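Local coordinates for protein prolyl endopeptidase (Myxococcus xanthus, PDB 2BKL) that probably cleaves oligopeptides after proline and, far less readily, after alanine, as a serine endopeptidase of family S9A, at residues A[543-557]-A[599-613]. Numbering follows the deposited sequence. Where two conformers were deposited one is given.
Sequences MTQRPELYGAVVCAV and VRPDVRYPALLMMAA
The Tyr605 ring turns its edge to the end of helix 534-545, with Met543 O in the ring plane 3.7 Å from CE1, while Val603 CG1 covers one face over its centre. This ring and the neighbouring Arg600 frame one end of two adjacent parallel strands, 552-556 and 607-613, in the central sheet of the α/β-hydrolase domain. Thr544 O lies over one face of the Arg600 guanidinium, and Gln545 O is near its plane at the edge. A water over that same face donates to both Thr544 O and Tyr605 OH, and the same hydroxyl donates to Arg600 O on a lone pair in the carbonyl plane, fixing the loop before the strand. Pro606, which has no N-H to satisfy, leads into the second strand: its CD packs 3.8 Å from Pro547 CB, and its CG meets Tyr550 CB. Backbone bonds then run from Ala607 N to Gly551 O, bent at 143°, through to a straighter Val557 N to Met611 O. Small Ala552 and Ala607 suit the face covered by helix 657-674, where Val674 touches both and Phe670 meets Leu609. On the other face, Leu608 CD1 sits 3.7 Å from Val553 CG1. Just beyond strand 552-556, near the probable catalytic triad, Val557 touches Asp616 and His651, and its CG1 packs 3.9 Å from Ala613 CB.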
# COMPACT_ATOMS: atom_id res chain seq x y z
N MET A 543 -5.02 -20.36 -6.52
CA MET A 543 -6.16 -21.06 -7.11
C MET A 543 -5.74 -21.91 -8.29
O MET A 543 -6.40 -22.90 -8.58
CB MET A 543 -7.28 -20.11 -7.47
CG MET A 543 -7.12 -19.35 -8.71
SD MET A 543 -8.67 -18.47 -9.19
CE MET A 543 -9.63 -19.47 -9.83
N THR A 544 -4.66 -21.55 -8.98
CA THR A 544 -4.18 -22.36 -10.10
C THR A 544 -3.33 -23.53 -9.65
O THR A 544 -3.30 -24.58 -10.31
CB THR A 544 -3.43 -21.51 -11.16
OG1 THR A 544 -2.42 -20.71 -10.56
CG2 THR A 544 -4.38 -20.55 -11.92
N GLN A 545 -2.62 -23.38 -8.54
CA GLN A 545 -1.77 -24.47 -7.99
C GLN A 545 -2.53 -25.53 -7.21
O GLN A 545 -2.27 -26.73 -7.37
CB GLN A 545 -0.66 -23.88 -7.11
CG GLN A 545 0.32 -23.06 -7.92
CD GLN A 545 1.49 -22.53 -7.12
OE1 GLN A 545 1.52 -22.59 -5.89
NE2 GLN A 545 2.48 -22.00 -7.84
N ARG A 546 -3.43 -25.09 -6.34
CA ARG A 546 -4.11 -25.97 -5.40
C ARG A 546 -5.57 -25.58 -5.29
O ARG A 546 -6.05 -25.22 -4.22
CB ARG A 546 -3.45 -25.92 -4.03
CG ARG A 546 -2.00 -26.35 -4.03
CD ARG A 546 -1.80 -27.79 -4.00
NE ARG A 546 -2.37 -28.48 -2.84
CZ ARG A 546 -1.90 -28.49 -1.58
NH1 ARG A 546 -0.83 -27.82 -1.19
NH2 ARG A 546 -2.54 -29.23 -0.68
N PRO A 547 -6.30 -25.67 -6.40
CA PRO A 547 -7.70 -25.24 -6.41
C PRO A 547 -8.56 -25.99 -5.37
O PRO A 547 -9.51 -25.40 -4.84
CB PRO A 547 -8.15 -25.53 -7.85
CG PRO A 547 -7.17 -26.58 -8.35
CD PRO A 547 -5.87 -26.19 -7.71
N GLU A 548 -8.21 -27.23 -5.07
CA GLU A 548 -8.95 -28.04 -4.13
C GLU A 548 -8.95 -27.54 -2.71
O GLU A 548 -9.78 -27.98 -1.92
CB GLU A 548 -8.47 -29.50 -4.20
CG GLU A 548 -7.13 -29.78 -3.55
CD GLU A 548 -5.88 -29.37 -4.35
OE1 GLU A 548 -5.97 -28.88 -5.50
OE2 GLU A 548 -4.77 -29.63 -3.84
N LEU A 549 -8.05 -26.63 -2.36
CA LEU A 549 -8.02 -26.09 -0.99
C LEU A 549 -9.04 -24.98 -0.73
O LEU A 549 -9.24 -24.62 0.42
CB LEU A 549 -6.63 -25.54 -0.66
CG LEU A 549 -5.45 -26.48 -0.63
CD1 LEU A 549 -4.16 -25.74 -0.29
CD2 LEU A 549 -5.67 -27.60 0.37
N TYR A 550 -9.65 -24.45 -1.77
CA TYR A 550 -10.40 -23.20 -1.70
C TYR A 550 -11.79 -23.32 -2.30
O TYR A 550 -11.99 -24.02 -3.30
CB TYR A 550 -9.63 -22.10 -2.45
CG TYR A 550 -8.16 -22.02 -2.06
CD1 TYR A 550 -7.77 -21.53 -0.82
CD2 TYR A 550 -7.15 -22.45 -2.92
CE1 TYR A 550 -6.45 -21.45 -0.47
CE2 TYR A 550 -5.81 -22.40 -2.58
CZ TYR A 550 -5.46 -21.90 -1.34
OH TYR A 550 -4.15 -21.87 -0.98
N GLY A 551 -12.76 -22.65 -1.67
CA GLY A 551 -14.12 -22.58 -2.17
C GLY A 551 -14.39 -21.36 -3.04
O GLY A 551 -15.22 -21.42 -3.98
N ALA A 552 -13.71 -20.26 -2.75
CA ALA A 552 -13.90 -19.03 -3.50
C ALA A 552 -12.65 -18.17 -3.45
O ALA A 552 -11.84 -18.27 -2.51
CB ALA A 552 -15.10 -18.28 -2.98
N VAL A 553 -12.52 -17.31 -4.45
CA VAL A 553 -11.37 -16.42 -4.59
C VAL A 553 -11.90 -15.05 -4.97
O VAL A 553 -12.70 -14.92 -5.91
CB VAL A 553 -10.45 -16.91 -5.70
CG1 VAL A 553 -9.31 -15.93 -6.00
CG2 VAL A 553 -9.89 -18.29 -5.41
N VAL A 554 -11.44 -14.04 -4.26
CA VAL A 554 -11.67 -12.64 -4.60
C VAL A 554 -10.30 -12.04 -4.95
O VAL A 554 -9.40 -12.03 -4.12
CB VAL A 554 -12.34 -11.84 -3.47
CG1 VAL A 554 -12.63 -10.41 -3.95
CG2 VAL A 554 -13.63 -12.53 -3.02
N CYS A 555 -10.17 -11.55 -6.19
CA CYS A 555 -8.86 -11.18 -6.75
C CYS A 555 -9.00 -9.75 -7.22
O CYS A 555 -9.73 -9.48 -8.17
CB CYS A 555 -8.52 -12.15 -7.90
SG CYS A 555 -6.99 -11.82 -8.76
N ALA A 556 -8.33 -8.81 -6.57
CA ALA A 556 -8.46 -7.38 -6.85
C ALA A 556 -7.24 -6.83 -7.55
O ALA A 556 -6.09 -7.18 -7.25
CB ALA A 556 -8.70 -6.59 -5.56
N VAL A 557 -7.52 -5.94 -8.50
CA VAL A 557 -6.53 -5.18 -9.28
C VAL A 557 -5.21 -5.93 -9.44
O VAL A 557 -4.16 -5.45 -9.01
CB VAL A 557 -6.35 -3.76 -8.73
CG1 VAL A 557 -7.58 -2.90 -9.07
CG2 VAL A 557 -6.06 -3.74 -7.27
N VAL A 599 -3.80 -22.08 -15.88
CA VAL A 599 -5.23 -22.46 -15.80
C VAL A 599 -5.38 -23.80 -16.53
O VAL A 599 -5.67 -23.83 -17.72
CB VAL A 599 -6.15 -21.37 -16.34
CG1 VAL A 599 -7.60 -21.74 -16.18
CG2 VAL A 599 -5.86 -20.03 -15.65
N ARG A 600 -5.09 -24.88 -15.83
CA ARG A 600 -5.17 -26.22 -16.44
C ARG A 600 -6.62 -26.58 -16.75
O ARG A 600 -7.51 -26.22 -16.01
CB ARG A 600 -4.59 -27.27 -15.52
CG ARG A 600 -3.07 -27.13 -15.29
CD ARG A 600 -2.50 -28.07 -14.22
NE ARG A 600 -3.53 -28.40 -13.24
CZ ARG A 600 -3.42 -28.34 -11.92
NH1 ARG A 600 -2.27 -27.99 -11.33
NH2 ARG A 600 -4.48 -28.65 -11.18
N PRO A 601 -6.86 -27.33 -17.82
CA PRO A 601 -8.21 -27.75 -18.16
C PRO A 601 -8.66 -28.92 -17.31
O PRO A 601 -7.87 -29.62 -16.68
CB PRO A 601 -8.08 -28.16 -19.62
CG PRO A 601 -6.67 -28.70 -19.70
CD PRO A 601 -5.87 -27.76 -18.83
N ASP A 602 -9.97 -29.15 -17.33
CA ASP A 602 -10.60 -30.31 -16.68
C ASP A 602 -10.43 -30.25 -15.18
O ASP A 602 -10.35 -31.28 -14.51
CB ASP A 602 -10.08 -31.62 -17.26
CG ASP A 602 -10.05 -31.62 -18.77
OD1 ASP A 602 -11.07 -31.23 -19.41
OD2 ASP A 602 -9.02 -31.89 -19.43
N VAL A 603 -10.42 -29.02 -14.64
CA VAL A 603 -10.30 -28.74 -13.21
C VAL A 603 -11.50 -27.92 -12.76
O VAL A 603 -11.88 -26.95 -13.41
CB VAL A 603 -9.03 -27.97 -12.94
CG1 VAL A 603 -8.96 -27.45 -11.51
CG2 VAL A 603 -7.84 -28.84 -13.22
N ARG A 604 -12.12 -28.31 -11.65
CA ARG A 604 -13.15 -27.49 -11.03
C ARG A 604 -12.44 -26.46 -10.16
O ARG A 604 -11.82 -26.79 -9.16
CB ARG A 604 -14.14 -28.32 -10.21
CG ARG A 604 -14.83 -29.44 -11.01
CD ARG A 604 -15.41 -30.59 -10.15
NE ARG A 604 -16.87 -30.56 -10.12
CZ ARG A 604 -17.60 -29.80 -9.30
NH1 ARG A 604 -17.03 -28.99 -8.41
NH2 ARG A 604 -18.93 -29.85 -9.37
N TYR A 605 -12.55 -25.21 -10.57
CA TYR A 605 -11.92 -24.12 -9.86
C TYR A 605 -12.85 -23.60 -8.78
O TYR A 605 -14.07 -23.75 -8.85
CB TYR A 605 -11.53 -22.98 -10.85
CG TYR A 605 -10.31 -23.40 -11.64
CD1 TYR A 605 -9.05 -23.39 -11.07
CD2 TYR A 605 -10.43 -23.87 -12.95
CE1 TYR A 605 -7.96 -23.78 -11.77
CE2 TYR A 605 -9.35 -24.30 -13.65
CZ TYR A 605 -8.11 -24.27 -13.07
OH TYR A 605 -7.02 -24.76 -13.73
N PRO A 606 -12.27 -22.92 -7.81
CA PRO A 606 -13.09 -22.12 -6.90
C PRO A 606 -13.88 -21.08 -7.67
O PRO A 606 -13.45 -20.61 -8.72
CB PRO A 606 -12.05 -21.42 -6.01
CG PRO A 606 -10.79 -22.10 -6.21
CD PRO A 606 -10.84 -22.81 -7.51
N ALA A 607 -15.01 -20.66 -7.12
CA ALA A 607 -15.73 -19.49 -7.64
C ALA A 607 -14.80 -18.28 -7.60
O ALA A 607 -14.03 -18.14 -6.65
CB ALA A 607 -16.99 -19.24 -6.82
N LEU A 608 -14.88 -17.39 -8.59
CA LEU A 608 -13.96 -16.29 -8.74
C LEU A 608 -14.69 -14.98 -8.92
O LEU A 608 -15.55 -14.88 -9.80
CB LEU A 608 -13.04 -16.55 -9.92
CG LEU A 608 -12.07 -15.47 -10.34
CD1 LEU A 608 -11.07 -15.20 -9.20
CD2 LEU A 608 -11.31 -15.87 -11.61
N LEU A 609 -14.36 -13.99 -8.09
CA LEU A 609 -14.80 -12.61 -8.28
C LEU A 609 -13.56 -11.73 -8.49
O LEU A 609 -12.73 -11.60 -7.60
CB LEU A 609 -15.60 -12.10 -7.08
CG LEU A 609 -16.04 -10.64 -7.07
CD1 LEU A 609 -16.86 -10.30 -8.31
CD2 LEU A 609 -16.80 -10.28 -5.79
N MET A 610 -13.43 -11.16 -9.69
CA MET A 610 -12.32 -10.29 -10.07
C MET A 610 -12.80 -8.88 -9.81
O MET A 610 -13.77 -8.42 -10.44
CB MET A 610 -12.13 -10.37 -11.58
CG MET A 610 -11.22 -11.36 -12.25
SD MET A 610 -10.24 -12.37 -11.28
CE MET A 610 -8.65 -11.98 -12.06
N MET A 611 -12.10 -8.14 -8.98
CA MET A 611 -12.46 -6.76 -8.66
C MET A 611 -11.48 -5.82 -9.33
O MET A 611 -10.39 -5.52 -8.82
CB MET A 611 -12.53 -6.51 -7.18
CG MET A 611 -13.32 -7.55 -6.49
SD MET A 611 -14.14 -7.26 -4.92
CE MET A 611 -15.06 -5.70 -5.17
N ALA A 612 -11.89 -5.32 -10.48
CA ALA A 612 -11.05 -4.47 -11.31
C ALA A 612 -11.46 -3.02 -11.20
O ALA A 612 -12.50 -2.68 -10.63
CB ALA A 612 -11.13 -4.93 -12.74
N ALA A 613 -10.58 -2.15 -11.69
CA ALA A 613 -10.74 -0.70 -11.65
C ALA A 613 -10.45 -0.16 -13.04
O ALA A 613 -9.41 -0.48 -13.63
CB ALA A 613 -9.80 -0.10 -10.66
O HOH W 1 -4.92 -25.73 -12.08
O HOH W 2 -12.10 -26.00 -6.00